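Local coordinates for protein putative glycoside hydrolase (Parabacteroides distasonis ATCC 8503, PDB 3GYC) that probably hydrolyses glycosidic bonds, as a putative glycoside hydrolase with a cellulase-like TIM-barrel fold, at residues L283-R295 with L326-W340. Residues are numbered along the deposited sequence; the frame is centred on the assembly and turned at random.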
# COMPACT_ATOMS: atom_id res chain seq x y z
N LEU A 283 18.25 5.72 -2.26
CA LEU A 283 17.04 5.58 -1.43
C LEU A 283 16.74 6.85 -0.59
O LEU A 283 15.66 7.45 -0.73
CB LEU A 283 17.17 4.39 -0.49
CG LEU A 283 15.98 4.12 0.46
CD1 LEU A 283 14.69 4.08 -0.33
CD2 LEU A 283 16.29 2.83 1.20
N THR A 284 17.70 7.25 0.25
CA THR A 284 17.51 8.39 1.15
C THR A 284 17.32 9.72 0.39
O THR A 284 16.61 10.60 0.86
CB THR A 284 18.64 8.47 2.20
OG1 THR A 284 19.91 8.63 1.54
CG2 THR A 284 18.64 7.21 3.06
N ASP A 285 17.91 9.86 -0.79
CA ASP A 285 17.71 11.04 -1.61
C ASP A 285 16.28 11.16 -2.11
O ASP A 285 15.70 12.25 -2.13
CB ASP A 285 18.71 11.08 -2.78
CG ASP A 285 20.09 11.56 -2.34
OD1 ASP A 285 20.24 11.98 -1.16
OD2 ASP A 285 21.02 11.54 -3.18
N LYS A 286 15.69 10.04 -2.50
CA LYS A 286 14.29 10.04 -2.92
C LYS A 286 13.34 10.35 -1.74
O LYS A 286 12.38 11.12 -1.90
CB LYS A 286 13.92 8.66 -3.51
CG LYS A 286 12.48 8.55 -3.99
CD LYS A 286 12.01 9.66 -4.89
CE LYS A 286 12.79 9.75 -6.15
NZ LYS A 286 12.66 8.47 -6.95
N ILE A 287 13.61 9.75 -0.59
CA ILE A 287 12.80 9.97 0.60
C ILE A 287 12.81 11.44 1.01
O ILE A 287 11.79 12.00 1.36
CB ILE A 287 13.27 9.11 1.79
CG1 ILE A 287 13.03 7.61 1.52
CG2 ILE A 287 12.56 9.50 3.07
CD1 ILE A 287 13.73 6.70 2.49
N GLU A 288 13.98 12.05 1.00
CA GLU A 288 14.11 13.47 1.37
C GLU A 288 13.39 14.34 0.34
O GLU A 288 12.69 15.28 0.71
CB GLU A 288 15.58 13.87 1.46
CG GLU A 288 16.40 13.16 2.56
CD GLU A 288 15.96 13.47 4.01
OE1 GLU A 288 15.11 14.37 4.26
OE2 GLU A 288 16.48 12.79 4.93
N LEU A 289 13.56 14.01 -0.94
CA LEU A 289 12.88 14.73 -2.03
C LEU A 289 11.35 14.65 -1.86
O LEU A 289 10.64 15.67 -1.93
CB LEU A 289 13.31 14.18 -3.40
CG LEU A 289 12.68 14.84 -4.64
CD1 LEU A 289 12.91 16.36 -4.74
CD2 LEU A 289 13.18 14.13 -5.89
N MSE A 290 10.84 13.44 -1.60
CA MSE A 290 9.40 13.27 -1.38
C MSE A 290 8.92 14.13 -0.21
O MSE A 290 7.91 14.82 -0.32
CB MSE A 290 9.06 11.79 -1.13
CG MSE A 290 7.58 11.47 -0.89
SE MSE A 290 6.44 11.64 -2.47
CE MSE A 290 5.85 13.50 -2.35
N ALA A 291 9.63 14.09 0.91
CA ALA A 291 9.25 14.89 2.07
C ALA A 291 9.19 16.38 1.70
O ALA A 291 8.29 17.09 2.15
CB ALA A 291 10.22 14.65 3.24
N SER A 292 10.12 16.84 0.85
CA SER A 292 10.16 18.24 0.44
C SER A 292 8.96 18.68 -0.33
O SER A 292 8.49 19.81 -0.18
CB SER A 292 11.37 18.50 -0.46
OG SER A 292 12.49 18.78 0.32
N VAL A 293 8.55 17.82 -1.24
CA VAL A 293 7.41 18.08 -2.09
C VAL A 293 6.16 18.09 -1.23
O VAL A 293 5.28 18.95 -1.37
CB VAL A 293 7.33 16.99 -3.20
CG1 VAL A 293 5.98 17.04 -3.90
CG2 VAL A 293 8.50 17.14 -4.19
N ALA A 294 6.09 17.14 -0.30
CA ALA A 294 4.93 17.06 0.59
C ALA A 294 4.84 18.28 1.49
O ALA A 294 3.73 18.76 1.81
CB ALA A 294 4.97 15.79 1.42
N ARG A 295 5.99 18.76 1.95
CA ARG A 295 6.00 19.92 2.85
C ARG A 295 5.55 21.18 2.11
O ARG A 295 4.81 21.99 2.67
CB ARG A 295 7.37 20.09 3.52
CG ARG A 295 7.43 21.29 4.48
CD ARG A 295 8.79 21.49 5.13
NE ARG A 295 9.10 20.40 6.05
CZ ARG A 295 9.93 19.40 5.80
NH1 ARG A 295 10.62 19.34 4.67
NH2 ARG A 295 10.10 18.46 6.71
N LEU A 326 18.27 -2.16 4.47
CA LEU A 326 17.72 -1.12 3.62
C LEU A 326 16.36 -0.66 4.15
O LEU A 326 16.03 0.54 4.07
CB LEU A 326 17.61 -1.58 2.14
CG LEU A 326 18.90 -1.67 1.31
CD1 LEU A 326 18.72 -2.52 0.05
CD2 LEU A 326 19.39 -0.24 0.99
N CYS A 327 15.58 -1.60 4.69
CA CYS A 327 14.27 -1.24 5.26
C CYS A 327 14.41 -0.40 6.51
O CYS A 327 13.69 0.57 6.68
CB CYS A 327 13.45 -2.47 5.53
SG CYS A 327 12.87 -3.12 3.91
N GLU A 328 15.37 -0.74 7.35
CA GLU A 328 15.60 -0.01 8.57
C GLU A 328 16.01 1.43 8.21
O GLU A 328 15.47 2.41 8.77
CB GLU A 328 16.70 -0.71 9.39
CG GLU A 328 17.04 -0.04 10.71
CD GLU A 328 18.10 -0.77 11.49
OE1 GLU A 328 18.25 -2.00 11.32
OE2 GLU A 328 18.80 -0.11 12.29
N LEU A 329 16.95 1.55 7.27
CA LEU A 329 17.42 2.86 6.84
C LEU A 329 16.27 3.71 6.30
O LEU A 329 16.09 4.87 6.70
CB LEU A 329 18.53 2.74 5.80
CG LEU A 329 19.03 4.05 5.22
CD1 LEU A 329 19.68 4.90 6.30
CD2 LEU A 329 20.01 3.80 4.08
N GLY A 330 15.49 3.11 5.40
CA GLY A 330 14.34 3.78 4.80
C GLY A 330 13.38 4.28 5.86
O GLY A 330 12.98 5.47 5.84
N THR A 331 13.03 3.39 6.79
CA THR A 331 12.08 3.71 7.85
C THR A 331 12.51 4.90 8.71
O THR A 331 11.76 5.86 8.85
CB THR A 331 11.84 2.51 8.78
OG1 THR A 331 11.40 1.39 8.02
CG2 THR A 331 10.80 2.85 9.81
N ILE A 332 13.73 4.81 9.25
CA ILE A 332 14.31 5.84 10.11
C ILE A 332 14.45 7.18 9.37
O ILE A 332 14.20 8.24 9.94
CB ILE A 332 15.66 5.35 10.72
CG1 ILE A 332 15.39 4.23 11.75
CG2 ILE A 332 16.39 6.49 11.39
CD1 ILE A 332 16.68 3.51 12.22
N THR A 333 14.82 7.13 8.09
CA THR A 333 14.98 8.34 7.26
C THR A 333 13.63 9.04 7.04
O THR A 333 13.50 10.28 7.24
CB THR A 333 15.61 8.02 5.86
OG1 THR A 333 16.86 7.33 6.03
CG2 THR A 333 15.85 9.29 5.04
N ALA A 334 12.62 8.25 6.69
CA ALA A 334 11.27 8.79 6.47
C ALA A 334 10.70 9.37 7.77
O ALA A 334 10.19 10.50 7.79
CB ALA A 334 10.35 7.74 5.93
N ALA A 335 10.80 8.61 8.84
CA ALA A 335 10.25 9.01 10.12
C ALA A 335 10.85 10.34 10.61
O ALA A 335 10.15 11.17 11.17
CB ALA A 335 10.46 7.91 11.16
N ARG A 336 12.12 10.56 10.35
CA ARG A 336 12.78 11.74 10.85
C ARG A 336 12.35 13.04 10.14
O ARG A 336 12.46 14.11 10.71
CB ARG A 336 14.30 11.52 10.80
CG ARG A 336 15.05 12.45 11.70
CD ARG A 336 16.56 12.20 11.71
NE ARG A 336 17.01 11.07 12.53
CZ ARG A 336 17.53 9.96 12.05
NH1 ARG A 336 17.65 9.81 10.75
NH2 ARG A 336 17.95 9.00 12.86
N THR A 337 11.85 12.95 8.91
CA THR A 337 11.43 14.16 8.17
C THR A 337 10.21 14.90 8.73
O THR A 337 10.04 16.08 8.47
CB THR A 337 11.05 13.85 6.73
OG1 THR A 337 9.83 13.09 6.72
CG2 THR A 337 12.20 13.11 6.03
N GLY A 338 9.37 14.20 9.47
CA GLY A 338 8.14 14.78 10.03
C GLY A 338 6.96 14.83 9.08
O GLY A 338 5.87 15.23 9.47
N MSE A 339 7.15 14.42 7.83
CA MSE A 339 6.05 14.47 6.85
C MSE A 339 5.22 13.20 6.79
O MSE A 339 4.15 13.22 6.20
CB MSE A 339 6.60 14.81 5.47
CG MSE A 339 7.26 16.20 5.42
SE MSE A 339 6.20 17.65 5.99
CE MSE A 339 4.53 17.09 5.13
N TRP A 340 5.68 12.10 7.37
CA TRP A 340 4.93 10.85 7.30
C TRP A 340 4.01 10.65 8.50
O TRP A 340 4.44 10.81 9.63
CB TRP A 340 5.88 9.66 7.15
CG TRP A 340 6.22 9.24 5.73
CD1 TRP A 340 5.63 8.25 5.04
CD2 TRP A 340 7.25 9.76 4.87
NE1 TRP A 340 6.17 8.12 3.81
CE2 TRP A 340 7.18 9.03 3.67
CE3 TRP A 340 8.21 10.78 4.99
CZ2 TRP A 340 8.01 9.27 2.60
CZ3 TRP A 340 9.06 11.01 3.92
CH2 TRP A 340 8.95 10.27 2.74
O HOH W 1 15.56 12.03 7.26
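I287 lays both branches against helix 321-337, its CG2 also touching W340 at the start of strand 340-343. With CG2 anti to the backbone N, that methyl lies 3.7 Å from A334 CA and from W340 CH2, while CD1 rests against the G330 backbone. The indole meets I287 at about a right angle, its edge toward I287 O, and A334 CB sits over one face; W340 NE1 hydrogen-bonds to T303 OG1, outside the two segments. One turn on, A291 CB packs 3.7 Å from T337 CB. T337 OG1 bonds A334 O in the carbonyl plane at 2.8 Å and accepts M339 N in a nearly straight bond (170°), an ST turn spanning T337 to M339, where G338 breaks the helical backbone with positive phi. A valine in place of T337 would probably leave M339 N without this acceptor and free the turn to shift. Beyond it, M339 SE lies 3.7 Å from R295 CB, and M339 CG sits over one face of the R295 guanidinium, whose NE pairs with D376. Beside exposed E288, a water donates to both E288 OE2 and T333 O. Segments 283-295 and 326-337, from neighbouring outer barrel helices, run 24° from parallel; apolar packing joins them, polar ends being served within their own helix, by water or by outside partners.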